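Local structure of Na-translocating NADH-quinone reductase subunit C NqrC (Shewanella oneidensis, 4XHF) at residues V67-I72 and R118-F123; A108-R113 and M231-G236; F155-G160 and G187-D192; S183-K188 and H212-V217. The protein is the soluble part of subunit C of a membrane-bound, multi-subunit reductase, built around an FMN-binding domain that binds flavin mononucleotide. All blocks are in the same frame, centred on the assembly; numbering follows the deposited sequence.

Interaction 1 (V67-I72 and R118-F123); sequences VKPLLI and RVFKVF
Val67 and Val122, Pro69 and Phe120, and Leu71 and Arg118 face each other as the non-hydrogen-bonded pairs of an antiparallel two-strand stretch, part of the large antiparallel sheet of this NqrC fragment. The hydrogen-bonded pairs are Lys68 with Lys121 and Leu70 with Val119. At the second of these, Leu70 N to Val119 O and Val119 N to Leu70 O both span 2.7 Å. At the first the return bond, Lys121 N to Lys68 O, stretches to 3.2 Å.

Packing is close on both faces. Val67 CG1, anti to the backbone N (chi1 -176°), comes to 3.8 Å from Phe120 CB, and Pro69 CB lies 3.9 Å from Phe120 CE2. Leu41 and Val45 of helix 29-48 also touch Phe120. On the other face Leu70 CB lies 3.7 Å from Val119 CG2, and Ile72 and Val119 meet Phe243 of helix 241-249. Only the lysine end of this face is open: both chains head the same way, bringing like charges to 4.4 Å (Lys68 NZ to Lys121 NZ), which probably disfavours closer approach. Short of the ammonium groups, Leu70 CD1 rests against the extended Lys121 chain, 3.6 Å from its CE.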
# COMPACT_ATOMS: atom_id res chain seq x y z
N VAL A 67 6.71 2.14 -14.78
CA VAL A 67 5.65 1.51 -13.99
C VAL A 67 4.63 0.81 -14.88
O VAL A 67 4.22 1.34 -15.92
CB VAL A 67 4.92 2.53 -13.08
CG1 VAL A 67 3.90 1.83 -12.20
CG2 VAL A 67 5.92 3.28 -12.21
N LYS A 68 4.24 -0.39 -14.46
CA LYS A 68 3.22 -1.18 -15.14
C LYS A 68 2.03 -1.41 -14.21
O LYS A 68 2.10 -2.27 -13.33
CB LYS A 68 3.79 -2.52 -15.61
CG LYS A 68 2.79 -3.41 -16.31
CD LYS A 68 3.49 -4.59 -16.99
CE LYS A 68 2.84 -5.91 -16.62
NZ LYS A 68 3.63 -7.10 -17.06
N PRO A 69 0.95 -0.63 -14.38
CA PRO A 69 -0.24 -0.86 -13.56
C PRO A 69 -0.91 -2.19 -13.88
O PRO A 69 -0.96 -2.58 -15.05
CB PRO A 69 -1.16 0.32 -13.92
CG PRO A 69 -0.26 1.33 -14.55
CD PRO A 69 0.80 0.55 -15.24
N LEU A 70 -1.40 -2.87 -12.85
CA LEU A 70 -2.04 -4.17 -13.01
C LEU A 70 -3.27 -4.28 -12.14
O LEU A 70 -3.27 -3.86 -10.99
CB LEU A 70 -1.07 -5.29 -12.65
CG LEU A 70 0.14 -5.50 -13.56
CD1 LEU A 70 1.10 -6.47 -12.91
CD2 LEU A 70 -0.31 -6.03 -14.91
N LEU A 71 -4.33 -4.85 -12.71
CA LEU A 71 -5.49 -5.25 -11.94
C LEU A 71 -5.40 -6.75 -11.74
O LEU A 71 -5.38 -7.50 -12.71
CB LEU A 71 -6.79 -4.85 -12.65
CG LEU A 71 -8.09 -5.06 -11.86
CD1 LEU A 71 -8.14 -4.15 -10.64
CD2 LEU A 71 -9.30 -4.84 -12.76
N ILE A 72 -5.33 -7.18 -10.48
CA ILE A 72 -5.15 -8.60 -10.18
C ILE A 72 -6.29 -9.13 -9.32
O ILE A 72 -6.86 -8.41 -8.50
CB ILE A 72 -3.80 -8.85 -9.45
CG1 ILE A 72 -3.75 -8.10 -8.11
CG2 ILE A 72 -2.64 -8.43 -10.33
CD1 ILE A 72 -4.04 -8.97 -6.91
N ARG A 118 -5.76 -3.07 -7.59
CA ARG A 118 -4.83 -2.45 -8.53
C ARG A 118 -3.44 -2.40 -7.90
O ARG A 118 -3.27 -1.84 -6.82
CB ARG A 118 -5.28 -1.05 -8.92
CG ARG A 118 -4.28 -0.30 -9.78
CD ARG A 118 -4.82 1.07 -10.15
NE ARG A 118 -5.16 1.85 -8.96
CZ ARG A 118 -5.92 2.94 -8.97
NH1 ARG A 118 -6.41 3.40 -10.11
NH2 ARG A 118 -6.18 3.57 -7.83
N VAL A 119 -2.46 -2.98 -8.59
CA VAL A 119 -1.09 -3.00 -8.11
C VAL A 119 -0.17 -2.43 -9.18
O VAL A 119 -0.57 -2.28 -10.34
CB VAL A 119 -0.64 -4.42 -7.73
CG1 VAL A 119 -1.51 -4.97 -6.62
CG2 VAL A 119 -0.69 -5.35 -8.94
N PHE A 120 1.06 -2.11 -8.79
CA PHE A 120 2.03 -1.50 -9.69
C PHE A 120 3.39 -2.17 -9.60
O PHE A 120 3.99 -2.23 -8.53
CB PHE A 120 2.18 -0.01 -9.37
CG PHE A 120 0.88 0.74 -9.35
CD1 PHE A 120 0.13 0.82 -8.19
CD2 PHE A 120 0.43 1.38 -10.49
CE1 PHE A 120 -1.06 1.52 -8.17
CE2 PHE A 120 -0.76 2.08 -10.48
CZ PHE A 120 -1.51 2.15 -9.32
N LYS A 121 3.87 -2.68 -10.73
CA LYS A 121 5.24 -3.16 -10.83
C LYS A 121 6.14 -2.00 -11.22
O LYS A 121 5.84 -1.28 -12.18
CB LYS A 121 5.36 -4.29 -11.85
CG LYS A 121 4.73 -5.61 -11.42
CD LYS A 121 4.90 -6.67 -12.49
CE LYS A 121 4.26 -7.99 -12.08
NZ LYS A 121 4.41 -9.02 -13.14
N VAL A 122 7.23 -1.81 -10.48
CA VAL A 122 8.15 -0.70 -10.72
C VAL A 122 9.52 -1.21 -11.14
O VAL A 122 10.08 -2.11 -10.51
CB VAL A 122 8.29 0.19 -9.47
CG1 VAL A 122 9.10 1.44 -9.79
CG2 VAL A 122 6.92 0.56 -8.92
N PHE A 123 10.06 -0.64 -12.22
CA PHE A 123 11.34 -1.06 -12.78
C PHE A 123 12.36 0.07 -12.73
O PHE A 123 12.02 1.24 -12.92
CB PHE A 123 11.15 -1.53 -14.22
CG PHE A 123 10.13 -2.63 -14.38
CD1 PHE A 123 10.51 -3.96 -14.29
CD2 PHE A 123 8.80 -2.32 -14.61
CE1 PHE A 123 9.57 -4.96 -14.43
CE2 PHE A 123 7.86 -3.32 -14.75
CZ PHE A 123 8.25 -4.65 -14.66

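Interaction 2 (A108-R113 and M231-G236); sequences AKIKTR and MEFWFG
Ile110 and Phe233 meet because of their first torsions: chi1 of 61° sets Ile110 CG1 between its backbone N and carbonyl carbon, and the extended chi2 carries CD1 out to the helix, while a trans chi1 turns Phe233 CG away from the backbone N, so that the ring projects toward the loop. The two side chains cross at about a right angle, with Ile110 CD1 3.8 Å from Phe233 CE2. The same methyl lies 4.1 Å from Trp234 CZ2, which places it at the junction of two neighbouring aromatic side chains. Those rings also pack on each other, Phe233 CD2 sitting 3.6 Å above the indole plane, offset toward its rim.

Arg113 contributes its aliphatic part. Its CG approaches Trp234 CH2 at 3.8 Å, and CD reaches the edge of the Phe233 ring near its plane, 4.1 Å from CZ. The guanidinium plane is turned 59° from the phenyl ring and 32° from the indole, so neither ring is stacked parallel to it. Its polar end is held by others: NH2 makes a salt bridge with Asp75 and NH1 a hydrogen bond to the carbonyl O of Glu238. At the root of the Phe233 side chain, Ala108 CB lies 4.1 Å from Phe233 CB.

No hydrogen bond joins 108-113 to 231-236; the indole NE1 instead bonds to the carbonyl O of Tyr137 in strand 129-139. The arrangement is plain hydrophobic packing, in which the loop leading into strand 113-123 closes over the C-terminal end of helix 221-234 of the FMN-binding domain, where that helix packs against the large antiparallel sheet.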
# COMPACT_ATOMS: atom_id res chain seq x y z
N ALA A 108 -8.53 -5.68 9.60
CA ALA A 108 -8.47 -4.24 9.36
C ALA A 108 -9.83 -3.57 9.47
O ALA A 108 -9.95 -2.36 9.27
CB ALA A 108 -7.87 -3.98 7.98
N LYS A 109 -10.86 -4.35 9.79
CA LYS A 109 -12.20 -3.82 9.99
C LYS A 109 -12.70 -3.06 8.77
O LYS A 109 -13.22 -1.95 8.90
CB LYS A 109 -12.24 -2.92 11.23
CG LYS A 109 -11.71 -3.59 12.49
CD LYS A 109 -11.56 -2.61 13.64
CE LYS A 109 -10.81 -3.25 14.80
NZ LYS A 109 -10.55 -2.30 15.91
N ILE A 110 -12.53 -3.65 7.59
CA ILE A 110 -12.96 -3.03 6.35
C ILE A 110 -14.34 -3.52 5.93
O ILE A 110 -14.91 -3.01 4.96
CB ILE A 110 -11.95 -3.29 5.20
CG1 ILE A 110 -11.83 -4.79 4.91
CG2 ILE A 110 -10.60 -2.70 5.56
CD1 ILE A 110 -10.97 -5.12 3.70
N LYS A 111 -14.86 -4.51 6.64
CA LYS A 111 -16.23 -5.01 6.45
C LYS A 111 -16.45 -5.71 5.11
O LYS A 111 -17.05 -6.78 5.06
CB LYS A 111 -17.24 -3.87 6.60
CG LYS A 111 -17.29 -3.26 8.00
CD LYS A 111 -18.01 -4.16 8.99
CE LYS A 111 -19.50 -4.26 8.68
NZ LYS A 111 -20.25 -4.98 9.75
N THR A 112 -15.97 -5.11 4.03
CA THR A 112 -16.11 -5.70 2.71
C THR A 112 -14.80 -5.52 1.93
O THR A 112 -14.09 -4.54 2.14
CB THR A 112 -17.29 -5.08 1.93
OG1 THR A 112 -17.42 -5.71 0.65
CG2 THR A 112 -17.09 -3.58 1.74
N ARG A 113 -14.50 -6.47 1.06
CA ARG A 113 -13.27 -6.44 0.28
C ARG A 113 -13.55 -6.64 -1.21
O ARG A 113 -14.29 -7.55 -1.58
CB ARG A 113 -12.30 -7.51 0.77
CG ARG A 113 -10.87 -7.34 0.27
CD ARG A 113 -10.17 -8.68 0.12
NE ARG A 113 -10.76 -9.49 -0.95
CZ ARG A 113 -10.42 -10.74 -1.23
NH1 ARG A 113 -9.47 -11.35 -0.52
NH2 ARG A 113 -11.02 -11.38 -2.22
N MET A 231 -1.73 -3.51 7.46
CA MET A 231 -0.71 -4.25 6.73
C MET A 231 -0.81 -5.75 7.01
O MET A 231 -0.58 -6.56 6.12
CB MET A 231 0.68 -3.74 7.09
CG MET A 231 0.99 -2.38 6.50
SD MET A 231 2.64 -1.81 6.94
CE MET A 231 2.59 -0.12 6.36
N GLU A 232 -1.17 -6.11 8.24
CA GLU A 232 -1.31 -7.51 8.61
C GLU A 232 -2.35 -8.21 7.75
O GLU A 232 -2.18 -9.37 7.37
CB GLU A 232 -1.68 -7.65 10.08
CG GLU A 232 -1.80 -9.09 10.53
CD GLU A 232 -2.19 -9.22 11.99
OE1 GLU A 232 -2.35 -8.17 12.65
OE2 GLU A 232 -2.35 -10.36 12.46
N PHE A 233 -3.44 -7.51 7.45
CA PHE A 233 -4.50 -8.07 6.62
C PHE A 233 -4.10 -8.13 5.15
O PHE A 233 -4.26 -9.16 4.49
CB PHE A 233 -5.79 -7.26 6.73
CG PHE A 233 -6.86 -7.72 5.79
CD1 PHE A 233 -7.68 -8.79 6.12
CD2 PHE A 233 -7.05 -7.10 4.56
CE1 PHE A 233 -8.66 -9.22 5.25
CE2 PHE A 233 -8.03 -7.53 3.69
CZ PHE A 233 -8.83 -8.60 4.04
N TRP A 234 -3.58 -7.02 4.64
CA TRP A 234 -3.35 -6.89 3.21
C TRP A 234 -2.11 -7.63 2.73
O TRP A 234 -1.96 -7.89 1.54
CB TRP A 234 -3.27 -5.41 2.83
CG TRP A 234 -4.63 -4.82 2.71
CD1 TRP A 234 -5.23 -3.95 3.56
CD2 TRP A 234 -5.58 -5.09 1.67
NE1 TRP A 234 -6.50 -3.65 3.12
CE2 TRP A 234 -6.74 -4.34 1.96
CE3 TRP A 234 -5.57 -5.90 0.53
CZ2 TRP A 234 -7.87 -4.37 1.15
CZ3 TRP A 234 -6.68 -5.92 -0.28
CH2 TRP A 234 -7.82 -5.16 0.03
N PHE A 235 -1.24 -7.99 3.67
CA PHE A 235 -0.13 -8.89 3.36
C PHE A 235 -0.43 -10.30 3.89
O PHE A 235 0.44 -11.17 3.90
CB PHE A 235 1.18 -8.35 3.94
CG PHE A 235 1.69 -7.14 3.22
CD1 PHE A 235 2.29 -7.26 1.98
CD2 PHE A 235 1.55 -5.88 3.77
CE1 PHE A 235 2.75 -6.15 1.31
CE2 PHE A 235 2.02 -4.77 3.11
CZ PHE A 235 2.62 -4.90 1.87
N GLY A 236 -1.68 -10.50 4.32
CA GLY A 236 -2.12 -11.78 4.84
C GLY A 236 -2.79 -12.62 3.77
O GLY A 236 -2.82 -12.24 2.60

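Interaction 3 (F155-G160 and G187-D192); sequences FNTIKG and GKQLFD
Asn156 lays its amide over that of Gln189, the two planes stacked and only 20° apart, with Asn156 ND2 3.7 Å from Gln189 CD. With CG anti to the backbone N (chi1 -171°), the Asn156 carboxamide extends to the 187-192 loop, where OD1 accepts a nearly straight bond of 2.7 Å from Phe191 N. The amide N of Leu190 goes instead to the Asn156 backbone O, so side chain and main chain of one residue receive two successive N-H groups. On the other half of the carboxamide, ND2 makes a weak bond to Phe191 O and donates to a water, which in turn donates to Gln189 OE1 and to Phe191 O.

Gln189 NE2 donates a nearly straight hydrogen bond of 3.1 Å to Thr157 OG1, the hydroxyl oxygen being within 1° of the amide plane. That hydroxyl is also hydrogen-bonded to Asp154. Thr157 and Gln189 form a single beta bridge, and Ile158 N to Lys188 O (2.7 Å) and Gly187 N to Ile158 O (2.9 Å) tie the loop after helix 179-182 to the start of strand 158-165 within the FMN-binding domain. The apolar side is modest: Ile158 CD1 lies 4.2 Å from Leu190 CD2, near Val149 and Val151 of strand 144-151.

The loop is thus held to the sheet mainly by directional polar bonds. With OD1 accepting and ND2 donating, both ends of the Asn156 carboxamide are engaged, which fixes its flip and, through the water, couples it to Gln189.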
# COMPACT_ATOMS: atom_id res chain seq x y z
N PHE A 155 9.67 -9.50 -1.69
CA PHE A 155 8.30 -9.39 -1.21
C PHE A 155 8.25 -9.47 0.31
O PHE A 155 7.36 -10.07 0.90
CB PHE A 155 7.43 -10.48 -1.84
CG PHE A 155 7.44 -10.45 -3.35
CD1 PHE A 155 7.22 -9.27 -4.03
CD2 PHE A 155 7.70 -11.60 -4.07
CE1 PHE A 155 7.23 -9.24 -5.41
CE2 PHE A 155 7.71 -11.57 -5.45
CZ PHE A 155 7.48 -10.39 -6.12
N ASN A 156 9.24 -8.83 0.94
CA ASN A 156 9.36 -8.80 2.39
C ASN A 156 9.89 -7.45 2.84
O ASN A 156 9.31 -6.79 3.71
CB ASN A 156 10.27 -9.93 2.87
CG ASN A 156 10.26 -10.09 4.37
OD1 ASN A 156 9.37 -9.58 5.06
ND2 ASN A 156 11.25 -10.81 4.89
N THR A 157 11.00 -7.02 2.25
CA THR A 157 11.63 -5.75 2.59
C THR A 157 10.82 -4.58 2.04
O THR A 157 10.51 -4.53 0.84
CB THR A 157 13.07 -5.68 2.06
OG1 THR A 157 13.83 -6.79 2.54
CG2 THR A 157 13.76 -4.39 2.50
N ILE A 158 10.47 -3.65 2.91
CA ILE A 158 9.69 -2.48 2.53
C ILE A 158 10.57 -1.43 1.85
O ILE A 158 11.60 -1.03 2.38
CB ILE A 158 8.99 -1.86 3.75
CG1 ILE A 158 8.06 -2.89 4.39
CG2 ILE A 158 8.21 -0.61 3.35
CD1 ILE A 158 7.51 -2.47 5.74
N LYS A 159 10.14 -0.99 0.66
CA LYS A 159 10.86 0.03 -0.10
C LYS A 159 10.32 1.42 0.19
O LYS A 159 10.96 2.43 -0.10
CB LYS A 159 10.77 -0.27 -1.60
CG LYS A 159 11.74 0.51 -2.48
CD LYS A 159 13.15 -0.05 -2.38
CE LYS A 159 14.11 0.67 -3.33
NZ LYS A 159 13.70 0.51 -4.75
N GLY A 160 9.12 1.48 0.77
CA GLY A 160 8.52 2.75 1.14
C GLY A 160 7.05 2.64 1.47
O GLY A 160 6.33 1.82 0.89
N GLY A 187 13.14 -0.17 4.68
CA GLY A 187 14.13 -1.17 5.03
C GLY A 187 13.62 -2.24 5.98
O GLY A 187 14.25 -3.27 6.17
N LYS A 188 12.46 -1.98 6.58
CA LYS A 188 11.85 -2.94 7.49
C LYS A 188 11.30 -4.13 6.71
O LYS A 188 11.10 -4.04 5.50
CB LYS A 188 10.73 -2.27 8.30
CG LYS A 188 11.19 -1.09 9.14
CD LYS A 188 12.15 -1.51 10.24
CE LYS A 188 12.67 -0.31 11.01
NZ LYS A 188 13.41 -0.72 12.23
N GLN A 189 11.07 -5.24 7.41
CA GLN A 189 10.60 -6.47 6.77
C GLN A 189 9.28 -6.96 7.36
O GLN A 189 9.11 -7.04 8.57
CB GLN A 189 11.66 -7.56 6.90
CG GLN A 189 12.87 -7.31 6.01
CD GLN A 189 13.85 -8.47 6.02
OE1 GLN A 189 14.01 -9.16 7.03
NE2 GLN A 189 14.51 -8.69 4.88
N LEU A 190 8.34 -7.28 6.47
CA LEU A 190 6.99 -7.66 6.86
C LEU A 190 6.92 -9.00 7.59
O LEU A 190 6.18 -9.14 8.56
CB LEU A 190 6.08 -7.71 5.63
CG LEU A 190 5.79 -6.36 4.97
CD1 LEU A 190 5.32 -6.57 3.55
CD2 LEU A 190 4.74 -5.59 5.75
N PHE A 191 7.70 -9.97 7.12
CA PHE A 191 7.59 -11.35 7.59
C PHE A 191 8.86 -11.87 8.26
O PHE A 191 9.96 -11.38 7.98
CB PHE A 191 7.24 -12.28 6.43
CG PHE A 191 6.07 -11.81 5.62
CD1 PHE A 191 4.77 -12.07 6.04
CD2 PHE A 191 6.26 -11.12 4.44
CE1 PHE A 191 3.70 -11.64 5.29
CE2 PHE A 191 5.19 -10.69 3.69
CZ PHE A 191 3.91 -10.95 4.11
N ASP A 192 8.70 -12.87 9.12
CA ASP A 192 9.84 -13.56 9.72
C ASP A 192 10.25 -14.75 8.85
O ASP A 192 9.75 -14.92 7.73
CB ASP A 192 9.52 -14.01 11.15
CG ASP A 192 8.32 -14.95 11.24
OD1 ASP A 192 8.06 -15.72 10.29
OD2 ASP A 192 7.64 -14.92 12.29
O HOH W 1 12.67 -11.77 7.37

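Interaction 4 (S183-K188 and H212-V217); sequences SLWKGK and HGVDAV
Lys188 NZ is gripped by two main-chain carbonyls: it bonds to the O of Asp210, and across to strand 213-215 it makes a weak bond of 2.9 Å to Gly213 O. Lys188 CE is nearly as close to Gly213 O, at 3.0 Å, so the oxygen meets the chain from the side, consistent with a weak bond. A type II turn from Trp185 to Lys188, closed by Lys188 N to Trp185 O, sets the indole and the lysine near the same strand.

Next to the lysine the contact is apolar. Val214 presents both methyls to the indole, crossing it at about a right angle. CG2, anti to the carbonyl carbon, stands over the face of the six-membered ring, 3.7 Å from its centroid and 11° off the normal, which meets the geometry of a CH-pi contact. CG1 lies toward the pyrrole side, 3.8 Å from Trp185 NE1. At the partly exposed margin, Leu184 CD1 touches Asp215 CB at 3.8 Å, while Asp215 OD1 takes a hydrogen bond from Val206 N; this side chain lies about 11 Å from the bound flavin mononucleotide.

Val227 and Met231 of helix 221-234 also touch the indole. Through Trp185 and Val214, the loop after helix 179-182 packs on the two-stranded parallel sheet 200-202/213-215 of the FMN-binding domain.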
# COMPACT_ATOMS: atom_id res chain seq x y z
N SER A 183 9.02 7.51 6.75
CA SER A 183 10.36 7.15 6.32
C SER A 183 10.96 6.05 7.19
O SER A 183 11.91 5.38 6.79
CB SER A 183 11.28 8.37 6.33
OG SER A 183 11.51 8.82 7.66
N LEU A 184 10.41 5.89 8.39
CA LEU A 184 10.89 4.88 9.33
C LEU A 184 10.66 3.46 8.83
O LEU A 184 11.36 2.53 9.23
CB LEU A 184 10.21 5.05 10.69
CG LEU A 184 10.35 6.41 11.39
CD1 LEU A 184 9.55 6.40 12.67
CD2 LEU A 184 11.81 6.73 11.66
N TRP A 185 9.68 3.29 7.96
CA TRP A 185 9.31 1.97 7.46
C TRP A 185 10.31 1.44 6.44
O TRP A 185 10.41 0.23 6.24
CB TRP A 185 7.92 2.01 6.83
CG TRP A 185 6.81 2.30 7.81
CD1 TRP A 185 6.43 3.53 8.27
CD2 TRP A 185 5.95 1.35 8.43
NE1 TRP A 185 5.38 3.39 9.15
CE2 TRP A 185 5.07 2.06 9.27
CE3 TRP A 185 5.83 -0.04 8.37
CZ2 TRP A 185 4.09 1.44 10.03
CZ3 TRP A 185 4.86 -0.66 9.13
CH2 TRP A 185 4.00 0.08 9.95
N LYS A 186 11.05 2.35 5.81
CA LYS A 186 12.02 1.97 4.78
C LYS A 186 13.04 0.99 5.32
O LYS A 186 13.73 1.27 6.31
CB LYS A 186 12.71 3.22 4.22
CG LYS A 186 13.81 2.95 3.19
CD LYS A 186 13.25 2.38 1.91
CE LYS A 186 14.34 2.06 0.90
NZ LYS A 186 15.00 3.29 0.38
N GLY A 187 13.14 -0.17 4.68
CA GLY A 187 14.13 -1.17 5.03
C GLY A 187 13.62 -2.24 5.98
O GLY A 187 14.25 -3.27 6.17
N LYS A 188 12.46 -1.98 6.58
CA LYS A 188 11.85 -2.94 7.49
C LYS A 188 11.30 -4.13 6.71
O LYS A 188 11.10 -4.04 5.50
CB LYS A 188 10.73 -2.27 8.30
CG LYS A 188 11.19 -1.09 9.14
CD LYS A 188 12.15 -1.51 10.24
CE LYS A 188 12.67 -0.31 11.01
NZ LYS A 188 13.41 -0.72 12.23
N HIS A 212 11.76 -5.59 12.35
CA HIS A 212 10.31 -5.75 12.37
C HIS A 212 9.63 -4.68 13.22
O HIS A 212 8.44 -4.77 13.49
CB HIS A 212 9.93 -7.14 12.90
CG HIS A 212 10.52 -8.27 12.11
ND1 HIS A 212 10.22 -8.47 10.78
CD2 HIS A 212 11.37 -9.25 12.47
CE1 HIS A 212 10.88 -9.54 10.35
NE2 HIS A 212 11.58 -10.03 11.35
N GLY A 213 10.40 -3.68 13.64
CA GLY A 213 9.90 -2.65 14.53
C GLY A 213 9.78 -1.28 13.88
O GLY A 213 10.63 -0.90 13.07
N VAL A 214 8.73 -0.55 14.24
CA VAL A 214 8.55 0.83 13.81
C VAL A 214 8.14 1.67 15.02
O VAL A 214 7.34 1.23 15.84
CB VAL A 214 7.47 0.98 12.71
CG1 VAL A 214 7.43 2.42 12.20
CG2 VAL A 214 7.74 0.02 11.57
N ASP A 215 8.69 2.87 15.12
CA ASP A 215 8.42 3.74 16.26
C ASP A 215 6.94 4.10 16.35
O ASP A 215 6.37 4.66 15.41
CB ASP A 215 9.25 5.02 16.18
CG ASP A 215 10.72 4.78 16.45
OD1 ASP A 215 11.09 4.63 17.63
OD2 ASP A 215 11.51 4.76 15.48
N ALA A 216 6.33 3.76 17.47
CA ALA A 216 4.99 4.24 17.78
C ALA A 216 5.07 5.71 18.13
O ALA A 216 6.07 6.17 18.69
CB ALA A 216 4.39 3.45 18.93
N VAL A 217 4.03 6.46 17.78
CA VAL A 217 3.95 7.87 18.15
C VAL A 217 3.20 7.98 19.48
O VAL A 217 1.98 7.85 19.52
CB VAL A 217 3.25 8.69 17.06
CG1 VAL A 217 3.09 10.14 17.50
CG2 VAL A 217 4.04 8.62 15.77

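In the fold
Interactions 1 and 2 are buried, interactions 3 and 4 only partly so. Interaction 1 is regular strand pairing inside the large sheet, whereas interaction 3 attaches a loop to another strand of that sheet, 158-165, through backbone bonds supplemented by side-chain amides and a water. Interaction 2 has no hydrogen bond between its segments; interaction 4 mixes aromatic packing with one lysine-carbonyl contact. Interactions 3 and 4 share Gly187 and Lys188, and Gln189 O lies 2.9 Å from His212 ND1, a probable hydrogen bond between them. Helix 221-234 and its end connect interaction 2 to both: Met231 SD packs on Trp185 CZ3, and Phe235 CE1 on Leu190 CD1. Interaction 1 touches none of the others.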